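Local coordinates for alpha-Amylase (Thermotoga maritima, PDB 2B5D), which belongs to glycosyl hydrolase family 57, whose members are built around an incomplete, seven-stranded version of the classic beta/alpha barrel, at residues Phe204-His209 against Val232-Arg237; His10-Tyr15 against Ser56-Leu61; Val140-Thr145 against Gly180-Glu185. All coordinates share one frame; numbering follows the deposited sequence.

All three contacts belong to one curled sheet, whose strands 3-11, 53-57, 137-142, 180-182, 203-206 and 233-236 lie side by side in chain order. Contact 2 joins the first two, contact 3 the middle pair and contact 1 the last two, so the contacts follow in the order 2, 3, 1. The centres of contacts 2 and 3 are about 9 Å apart and they touch, as Pro-60 meets Ala-144; contacts 3 and 1, about 13 Å apart, touch where Phe-204 packs on Leu-183. Contacts 1 and 2, about 19 Å apart, do not touch. Together they sample every other strand pair along this side of the barrel of this family 57 protein.

Contact 1 of 3, residues Phe204-His209 against Val232-Arg237; sequences FFVDSH and VFAFAR
Phe-204 carries its CG between the backbone N and the carbonyl carbon (chi1 58°), and this turns the ring back over strand 233-236, where Ala-234 CB lies above one face, 3.7 Å from CZ. The methyl sits over the face but toward the rim at CZ, a CH-pi contact, while Val-232 CG1 comes to the ring edge at 3.6 Å from CD2. These are neighbouring parallel strands of the family 57 barrel sheet, and Phe-204, Val-206, Ala-234 and Ala-236 share one of its faces; there Val-206 CG2 leans on Ala-236 CB.

Phe-205 and Phe-235 occupy the opposite face. Each has CG anti to its own carbonyl carbon, and the two rings come out nearly parallel, with planes at 29°, but slid so far that they scarcely overlap. The real touch is CD2 of Phe-205 against CB of Phe-235, at 3.6 Å. Helix 382-388 and Val-345 of strand 343-349 pack against this aromatic pair.

Between the faces runs the parallel ladder: Phe-235 N to Phe-204 O, Val-206 N to Phe-235 O (3.0 Å), and Arg-237 N to Val-206 O, the last almost straight at 172°. Past the strands the two segments stay joined by side chains. Asp-207 and Arg-237 form a salt bridge between OD1 and NH2, the carboxylate and guanidinium planes nearly parallel, although the atoms are modelled too close for their exact places to be trusted. The other carboxylate oxygen, OD2, caps the helix turn by accepting from His-209 N at 3.1 Å. Ser-208 OG does double duty: it lies over one face of the Arg-237 guanidinium and donates to Arg-237 O, 2.6 Å away, approaching somewhat out of the carbonyl plane.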
loop_
_atom_site.group_PDB
_atom_site.type_symbol
_atom_site.label_atom_id
_atom_site.label_comp_id
_atom_site.label_asym_id
_atom_site.label_seq_id
_atom_site.Cartn_x
_atom_site.Cartn_y
_atom_site.Cartn_z
ATOM N N PHE A 204 18.160 -3.405 39.372
ATOM C CA PHE A 204 17.295 -3.430 38.240
ATOM C C PHE A 204 15.932 -4.141 38.561
ATOM O O PHE A 204 15.733 -4.634 39.681
ATOM C CB PHE A 204 17.995 -4.074 37.055
ATOM C CG PHE A 204 18.474 -5.465 37.310
ATOM C CD1 PHE A 204 18.060 -6.504 36.521
ATOM C CD2 PHE A 204 19.440 -5.712 38.264
ATOM C CE1 PHE A 204 18.535 -7.750 36.754
ATOM C CE2 PHE A 204 19.944 -6.979 38.464
ATOM C CZ PHE A 204 19.505 -7.976 37.732
ATOM N N PHE A 205 15.035 -4.190 37.566
ATOM C CA PHE A 205 13.695 -4.848 37.682
ATOM C C PHE A 205 13.657 -6.002 36.691
ATOM O O PHE A 205 14.219 -5.907 35.588
ATOM C CB PHE A 205 12.592 -3.845 37.456
ATOM C CG PHE A 205 12.523 -2.730 38.521
ATOM C CD1 PHE A 205 13.248 -1.545 38.360
ATOM C CD2 PHE A 205 11.693 -2.866 39.642
ATOM C CE1 PHE A 205 13.211 -0.509 39.323
ATOM C CE2 PHE A 205 11.617 -1.841 40.626
ATOM C CZ PHE A 205 12.399 -0.644 40.454
ATOM N N VAL A 206 13.131 -7.139 37.111
ATOM C CA VAL A 206 12.923 -8.236 36.188
ATOM C C VAL A 206 11.416 -8.673 36.263
ATOM O O VAL A 206 10.678 -8.287 37.178
ATOM C CB VAL A 206 13.857 -9.437 36.525
ATOM C CG1 VAL A 206 15.399 -9.053 36.419
ATOM C CG2 VAL A 206 13.564 -9.950 37.885
ATOM N N ASP A 207 11.017 -9.433 35.260
ATOM C CA ASP A 207 9.830 -10.223 35.213
ATOM C C ASP A 207 9.915 -11.341 36.260
ATOM O O ASP A 207 11.022 -11.846 36.589
ATOM C CB ASP A 207 9.734 -10.913 33.850
ATOM C CG ASP A 207 8.379 -11.607 33.632
ATOM O OD1 ASP A 207 7.353 -10.901 33.673
ATOM O OD2 ASP A 207 8.330 -12.849 33.379
ATOM N N SER A 208 8.719 -11.763 36.705
ATOM C CA SER A 208 8.490 -12.824 37.646
ATOM C C SER A 208 9.154 -14.104 37.245
ATOM O O SER A 208 9.627 -14.845 38.099
ATOM C CB SER A 208 6.950 -13.093 37.724
ATOM O OG SER A 208 6.346 -11.933 38.221
ATOM N N HIS A 209 9.178 -14.374 35.949
ATOM C CA HIS A 209 9.811 -15.598 35.447
ATOM C C HIS A 209 11.370 -15.661 35.761
ATOM O O HIS A 209 12.008 -16.755 35.765
ATOM C CB HIS A 209 9.578 -15.641 33.945
ATOM C CG HIS A 209 10.059 -16.892 33.301
ATOM N ND1 HIS A 209 11.255 -16.960 32.598
ATOM C CD2 HIS A 209 9.498 -18.122 33.215
ATOM C CE1 HIS A 209 11.411 -18.188 32.128
ATOM N NE2 HIS A 209 10.360 -18.912 32.484
ATOM N N VAL A 232 24.399 -6.784 42.688
ATOM C CA VAL A 232 23.317 -5.964 42.071
ATOM C C VAL A 232 21.947 -6.513 42.557
ATOM O O VAL A 232 21.685 -7.725 42.505
ATOM C CB VAL A 232 23.446 -5.799 40.480
ATOM C CG1 VAL A 232 22.420 -4.808 39.972
ATOM C CG2 VAL A 232 24.836 -5.274 40.077
ATOM N N PHE A 233 21.145 -5.637 43.109
ATOM C CA PHE A 233 19.789 -6.004 43.579
ATOM C C PHE A 233 18.761 -6.105 42.412
ATOM O O PHE A 233 18.723 -5.212 41.565
ATOM C CB PHE A 233 19.309 -4.952 44.573
ATOM C CG PHE A 233 19.990 -5.013 45.893
ATOM C CD1 PHE A 233 20.936 -4.044 46.257
ATOM C CD2 PHE A 233 19.676 -6.034 46.811
ATOM C CE1 PHE A 233 21.556 -4.079 47.551
ATOM C CE2 PHE A 233 20.316 -6.094 48.074
ATOM C CZ PHE A 233 21.263 -5.106 48.431
ATOM N N ALA A 234 18.003 -7.202 42.334
ATOM C CA ALA A 234 16.906 -7.337 41.378
ATOM C C ALA A 234 15.518 -7.394 42.106
ATOM O O ALA A 234 15.353 -8.153 43.056
ATOM C CB ALA A 234 17.100 -8.591 40.541
ATOM N N PHE A 235 14.543 -6.630 41.610
ATOM C CA PHE A 235 13.161 -6.546 42.129
ATOM C C PHE A 235 12.234 -7.228 41.132
ATOM O O PHE A 235 12.220 -6.824 39.999
ATOM C CB PHE A 235 12.744 -5.100 42.219
ATOM C CG PHE A 235 13.348 -4.343 43.384
ATOM C CD1 PHE A 235 14.541 -3.624 43.238
ATOM C CD2 PHE A 235 12.735 -4.338 44.607
ATOM C CE1 PHE A 235 15.088 -2.892 44.317
ATOM C CE2 PHE A 235 13.274 -3.636 45.697
ATOM C CZ PHE A 235 14.431 -2.883 45.552
ATOM N N ALA A 236 11.533 -8.290 41.512
ATOM C CA ALA A 236 10.664 -8.969 40.570
ATOM C C ALA A 236 9.210 -8.475 40.693
ATOM O O ALA A 236 8.667 -8.258 41.793
ATOM C CB ALA A 236 10.772 -10.482 40.638
ATOM N N ARG A 237 8.638 -8.225 39.528
ATOM C CA ARG A 237 7.192 -7.924 39.327
ATOM C C ARG A 237 6.259 -8.819 40.156
ATOM O O ARG A 237 6.331 -10.047 40.038
ATOM C CB ARG A 237 6.872 -8.204 37.848
ATOM C CG ARG A 237 6.122 -7.174 37.187
ATOM C CD ARG A 237 5.861 -7.601 35.787
ATOM N NE ARG A 237 4.699 -8.488 35.672
ATOM C CZ ARG A 237 4.834 -9.742 35.306
ATOM N NH1 ARG A 237 3.807 -10.576 35.210
ATOM N NH2 ARG A 237 6.066 -10.149 35.055
#

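Contact 2 of 3, residues His10-Tyr15 against Ser56-Leu61; sequences HAHLPY and SITPPL
Ser-56 OG is gripped from two places on the neighbouring strand. His-10 presents the ND1 edge of its ring to it at 2.7 Å, a hydrogen bond in which either atom could donate, and Ala-11 N donates to the same oxygen at 3.0 Å. The hydroxyl can serve both because it stands between the backbone N and carbonyl carbon of its own residue (chi1 67°). Ala-11 N is shared, with a second, longer bond to Ser-56 O at 3.3 Å that arrives from well above the carbonyl plane. At its other nitrogen, NE2, His-10 is hydrogen-bonded to His-146 NE2, so both ring nitrogens have partners and the rotation of the imidazole is well defined.

At the other end of the same residue, Ala-11 O takes the N-H of Thr-58 at 3.2 Å, nearly along the C=O axis, closing the parallel pairing where strand 53-57 gives way to helix 59-66. Thr-58 holds the N-cap position of that helix. Its OG1 is buried with no partner in the model, but lies implausibly close to the edge of the His-12 ring, so the local placement is doubtful. Its methyl CG2 lies 3.5 Å from CE1 of His-10. Pro-59 and Pro-60, which have no N-H to give, start the first turn.

Farther along, packing takes over: Pro-60 CB lies against the carbonyl Leu-13 O (3.3 Å), and Leu-61 CD2 reaches back to Ala-11 CB, an apolar pair 4.1 Å apart. Tyr-15 OH makes a weak hydrogen bond to Ala-513 N.

All this takes place close to the centre of the folded chain, at the C-terminal ends of strands 3-11 and 53-57. Helix 27-47, between them in sequence, covers Leu-13 and Leu-61 with Tyr-38, and strand 137-142 flanks Ser-56 and Thr-58 with Val-140 and Cys-142.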
loop_
_atom_site.group_PDB
_atom_site.type_symbol
_atom_site.label_atom_id
_atom_site.label_comp_id
_atom_site.label_asym_id
_atom_site.label_seq_id
_atom_site.Cartn_x
_atom_site.Cartn_y
_atom_site.Cartn_z
ATOM N N HIS A 10 6.923 3.327 34.366
ATOM C CA HIS A 10 7.828 3.413 33.227
ATOM C C HIS A 10 7.396 4.524 32.220
ATOM O O HIS A 10 6.357 4.396 31.512
ATOM C CB HIS A 10 7.890 2.058 32.512
ATOM C CG HIS A 10 8.801 2.042 31.335
ATOM N ND1 HIS A 10 10.075 2.578 31.373
ATOM C CD2 HIS A 10 8.654 1.507 30.098
ATOM C CE1 HIS A 10 10.655 2.401 30.199
ATOM N NE2 HIS A 10 9.824 1.728 29.417
ATOM N N ALA A 11 8.187 5.597 32.191
ATOM C CA ALA A 11 7.978 6.776 31.328
ATOM C C ALA A 11 8.985 6.790 30.180
ATOM O O ALA A 11 10.185 7.119 30.335
ATOM C CB ALA A 11 8.055 8.094 32.136
ATOM N N HIS A 12 8.493 6.382 29.025
ATOM C CA HIS A 12 9.314 6.298 27.839
ATOM C C HIS A 12 8.564 6.763 26.594
ATOM O O HIS A 12 7.379 6.462 26.436
ATOM C CB HIS A 12 9.730 4.844 27.621
ATOM C CG HIS A 12 10.521 4.647 26.369
ATOM N ND1 HIS A 12 10.075 3.884 25.311
ATOM C CD2 HIS A 12 11.716 5.161 25.986
ATOM C CE1 HIS A 12 10.984 3.897 24.348
ATOM N NE2 HIS A 12 11.994 4.654 24.739
ATOM N N LEU A 13 9.252 7.489 25.721
ATOM C CA LEU A 13 8.855 7.656 24.327
ATOM C C LEU A 13 10.080 7.525 23.448
ATOM O O LEU A 13 11.186 7.915 23.877
ATOM C CB LEU A 13 8.144 8.998 24.095
ATOM C CG LEU A 13 6.734 9.089 24.731
ATOM C CD1 LEU A 13 6.186 10.515 24.791
ATOM C CD2 LEU A 13 5.785 8.139 23.980
ATOM N N PRO A 14 9.904 6.939 22.240
ATOM C CA PRO A 14 10.986 6.883 21.246
ATOM C C PRO A 14 11.491 8.305 20.883
ATOM O O PRO A 14 10.773 9.318 21.068
ATOM C CB PRO A 14 10.353 6.210 20.042
ATOM C CG PRO A 14 8.781 6.202 20.325
ATOM C CD PRO A 14 8.633 6.322 21.781
ATOM N N TYR A 15 12.751 8.410 20.475
ATOM C CA TYR A 15 13.263 9.713 20.030
ATOM C C TYR A 15 12.655 9.952 18.647
ATOM O O TYR A 15 12.920 9.220 17.697
ATOM C CB TYR A 15 14.800 9.713 19.948
ATOM C CG TYR A 15 15.421 11.043 19.599
ATOM C CD1 TYR A 15 15.927 11.269 18.321
ATOM C CD2 TYR A 15 15.527 12.073 20.543
ATOM C CE1 TYR A 15 16.498 12.470 17.984
ATOM C CE2 TYR A 15 16.121 13.307 20.201
ATOM C CZ TYR A 15 16.581 13.475 18.919
ATOM O OH TYR A 15 17.162 14.650 18.535
ATOM N N SER A 56 11.089 5.399 35.855
ATOM C CA SER A 56 12.090 5.601 34.825
ATOM C C SER A 56 11.709 6.854 34.076
ATOM O O SER A 56 10.510 7.163 33.918
ATOM C CB SER A 56 12.061 4.421 33.845
ATOM O OG SER A 56 10.842 4.425 33.115
ATOM N N ILE A 57 12.725 7.604 33.655
ATOM C CA ILE A 57 12.586 8.573 32.586
ATOM C C ILE A 57 13.703 8.209 31.640
ATOM O O ILE A 57 14.891 8.421 31.960
ATOM C CB ILE A 57 12.686 10.016 33.080
ATOM C CG1 ILE A 57 11.697 10.214 34.240
ATOM C CG2 ILE A 57 12.382 10.989 31.914
ATOM C CD1 ILE A 57 11.649 11.614 34.799
ATOM N N THR A 58 13.334 7.607 30.503
ATOM C CA THR A 58 14.340 7.000 29.628
ATOM C C THR A 58 15.183 8.097 28.989
ATOM O O THR A 58 14.773 9.277 28.995
ATOM C CB THR A 58 13.719 6.078 28.612
ATOM O OG1 THR A 58 12.966 6.873 27.683
ATOM C CG2 THR A 58 12.800 5.067 29.334
ATOM N N PRO A 59 16.410 7.753 28.558
ATOM C CA PRO A 59 17.200 8.799 27.935
ATOM C C PRO A 59 16.554 9.444 26.669
ATOM O O PRO A 59 16.645 10.659 26.541
ATOM C CB PRO A 59 18.567 8.120 27.639
ATOM C CG PRO A 59 18.634 6.964 28.561
ATOM C CD PRO A 59 17.147 6.489 28.681
ATOM N N PRO A 60 15.900 8.652 25.757
ATOM C CA PRO A 60 15.226 9.337 24.623
ATOM C C PRO A 60 14.234 10.404 25.090
ATOM O O PRO A 60 14.230 11.520 24.561
ATOM C CB PRO A 60 14.518 8.199 23.897
ATOM C CG PRO A 60 15.417 6.979 24.203
ATOM C CD PRO A 60 15.729 7.185 25.659
ATOM N N LEU A 61 13.452 10.086 26.112
ATOM C CA LEU A 61 12.479 11.018 26.660
ATOM C C LEU A 61 13.108 12.215 27.393
ATOM O O LEU A 61 12.558 13.329 27.367
ATOM C CB LEU A 61 11.491 10.294 27.581
ATOM C CG LEU A 61 10.464 11.233 28.221
ATOM C CD1 LEU A 61 9.633 12.028 27.179
ATOM C CD2 LEU A 61 9.568 10.514 29.253
#

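Contact 3 of 3, residues Val140-Thr145 against Gly180-Glu185; sequences VTCNAT and GIWLAE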
loop_
_atom_site.group_PDB
_atom_site.type_symbol
_atom_site.label_atom_id
_atom_site.label_comp_id
_atom_site.label_asym_id
_atom_site.label_seq_id
_atom_site.Cartn_x
_atom_site.Cartn_y
_atom_site.Cartn_z
ATOM N N VAL A 140 14.998 6.068 38.027
ATOM C CA VAL A 140 15.978 5.180 37.482
ATOM C C VAL A 140 16.227 5.500 35.978
ATOM O O VAL A 140 15.407 6.172 35.317
ATOM C CB VAL A 140 15.517 3.745 37.681
ATOM C CG1 VAL A 140 15.106 3.530 39.156
ATOM C CG2 VAL A 140 14.366 3.398 36.757
ATOM N N THR A 141 17.362 5.058 35.452
ATOM C CA THR A 141 17.695 5.297 34.044
ATOM C C THR A 141 17.184 4.119 33.219
ATOM O O THR A 141 16.547 3.218 33.760
ATOM C CB THR A 141 19.271 5.507 33.818
ATOM O OG1 THR A 141 19.530 5.785 32.435
ATOM C CG2 THR A 141 20.056 4.284 34.173
ATOM N N CYS A 142 17.500 4.101 31.926
ATOM C CA CYS A 142 17.183 2.981 31.068
ATOM C C CYS A 142 18.325 2.845 30.074
ATOM O O CYS A 142 19.092 3.762 29.928
ATOM C CB CYS A 142 15.813 3.274 30.373
ATOM S SG CYS A 142 15.284 1.961 29.298
ATOM N N ASN A 143 18.475 1.718 29.382
ATOM C CA ASN A 143 19.493 1.695 28.344
ATOM C C ASN A 143 19.264 2.797 27.281
ATOM O O ASN A 143 18.119 3.318 27.158
ATOM C CB ASN A 143 19.715 0.302 27.731
ATOM C CG ASN A 143 18.438 -0.472 27.449
ATOM O OD1 ASN A 143 17.635 -0.738 28.333
ATOM N ND2 ASN A 143 18.320 -0.954 26.238
ATOM N N ALA A 144 20.308 3.184 26.521
ATOM C CA ALA A 144 20.335 4.550 25.928
ATOM C C ALA A 144 19.154 4.730 24.964
ATOM O O ALA A 144 18.594 5.818 24.814
ATOM C CB ALA A 144 21.654 4.790 25.160
ATOM N N THR A 145 18.807 3.645 24.299
ATOM C CA THR A 145 17.861 3.764 23.242
ATOM C C THR A 145 16.655 2.827 23.431
ATOM O O THR A 145 15.861 2.696 22.512
ATOM C CB THR A 145 18.649 3.661 21.920
ATOM O OG1 THR A 145 18.497 4.876 21.188
ATOM C CG2 THR A 145 18.410 2.477 21.122
ATOM N N GLY A 180 19.377 2.979 40.170
ATOM C CA GLY A 180 18.721 1.868 39.524
ATOM C C GLY A 180 18.529 2.070 38.035
ATOM O O GLY A 180 18.639 3.179 37.514
ATOM N N ILE A 181 18.232 0.962 37.371
ATOM C CA ILE A 181 17.998 0.960 35.947
ATOM C C ILE A 181 16.758 0.110 35.592
ATOM O O ILE A 181 16.480 -0.932 36.211
ATOM C CB ILE A 181 19.192 0.375 35.162
ATOM C CG1 ILE A 181 18.983 0.661 33.652
ATOM C CG2 ILE A 181 19.269 -1.097 35.443
ATOM C CD1 ILE A 181 20.166 0.394 32.670
ATOM N N TRP A 182 16.036 0.558 34.579
ATOM C CA TRP A 182 14.980 -0.262 34.017
ATOM C C TRP A 182 15.470 -0.715 32.662
ATOM O O TRP A 182 15.776 0.087 31.830
ATOM C CB TRP A 182 13.702 0.576 33.852
ATOM C CG TRP A 182 12.599 -0.146 33.116
ATOM C CD1 TRP A 182 12.411 -0.190 31.779
ATOM C CD2 TRP A 182 11.578 -0.982 33.694
ATOM N NE1 TRP A 182 11.330 -0.966 31.475
ATOM C CE2 TRP A 182 10.794 -1.471 32.631
ATOM C CE3 TRP A 182 11.263 -1.378 35.009
ATOM C CZ2 TRP A 182 9.666 -2.304 32.835
ATOM C CZ3 TRP A 182 10.124 -2.227 35.222
ATOM C CH2 TRP A 182 9.370 -2.691 34.134
ATOM N N LEU A 183 15.534 -2.011 32.447
ATOM C CA LEU A 183 15.859 -2.538 31.157
ATOM C C LEU A 183 14.577 -2.549 30.276
ATOM O O LEU A 183 13.468 -2.919 30.725
ATOM C CB LEU A 183 16.374 -3.957 31.353
ATOM C CG LEU A 183 17.347 -4.267 32.519
ATOM C CD1 LEU A 183 17.603 -5.784 32.621
ATOM C CD2 LEU A 183 18.710 -3.534 32.324
ATOM N N ALA A 184 14.729 -2.166 29.020
ATOM C CA ALA A 184 13.613 -2.185 28.058
ATOM C C ALA A 184 12.994 -3.579 28.037
ATOM O O ALA A 184 13.728 -4.572 27.852
ATOM C CB ALA A 184 14.137 -1.831 26.679
ATOM N N GLU A 185 11.652 -3.643 28.248
ATOM C CA GLU A 185 10.883 -4.880 28.260
ATOM C C GLU A 185 11.325 -5.857 29.328
ATOM O O GLU A 185 11.141 -7.059 29.172
ATOM C CB GLU A 185 10.907 -5.612 26.890
ATOM C CG GLU A 185 10.449 -4.807 25.641
ATOM C CD GLU A 185 9.105 -4.104 25.861
ATOM O OE1 GLU A 185 8.161 -4.778 26.391
ATOM O OE2 GLU A 185 9.010 -2.897 25.510
#
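Thr-141 and its neighbours on strand 180-182 are tied first by backbone hydrogen bonds. Thr-141 N donates to Gly-180 O at 3.1 Å, and Thr-141 O receives Trp-182 N at 2.8 Å in a nearly straight bond of 171°. Two CA-H...O contacts reinforce the pairing, from Ile-181 CA to Thr-141 O and from Cys-142 CA to Trp-182 O. Cys-142 SG, extended anti to its own backbone N, comes within 3.2 Å of Trp-182 O.

The two strands are the arms of a right-handed beta-alpha-beta crossover, the repeating step of a beta/alpha barrel, with helix 156-174 making the connection. That helix covers the contact from outside the sheet, where Thr-141 meets Tyr-170.

Among side chains, polar contact falls to Asn-143. Its CG stands between the backbone N and the carbonyl carbon (chi1 43°), which brings OD1 round to segment 180-185, where it accepts a weak hydrogen bond from Ala-184 N at 3.3 Å. The ND2 end of the amide turns elsewhere, donating to Ala-147 O and, weakly, to Gln-162 OE1, so the two ends have different partners, consistent with the amide orientation as modelled, though the OD1 bond is weak.

Apolar packing divides between the two sheet faces. On that of the helix, Thr-141 CG2 crosses Ile-181 CG1 at 3.8 Å; toward the barrel interior, Val-140 places CG2 4.1 Å from Trp-182 CB. Other side-chain carbons pack on the neighbouring backbone: Ile-181 CD1 runs on to Asn-143 N, and Val-140 CB lies 3.2 Å from Gly-180 O.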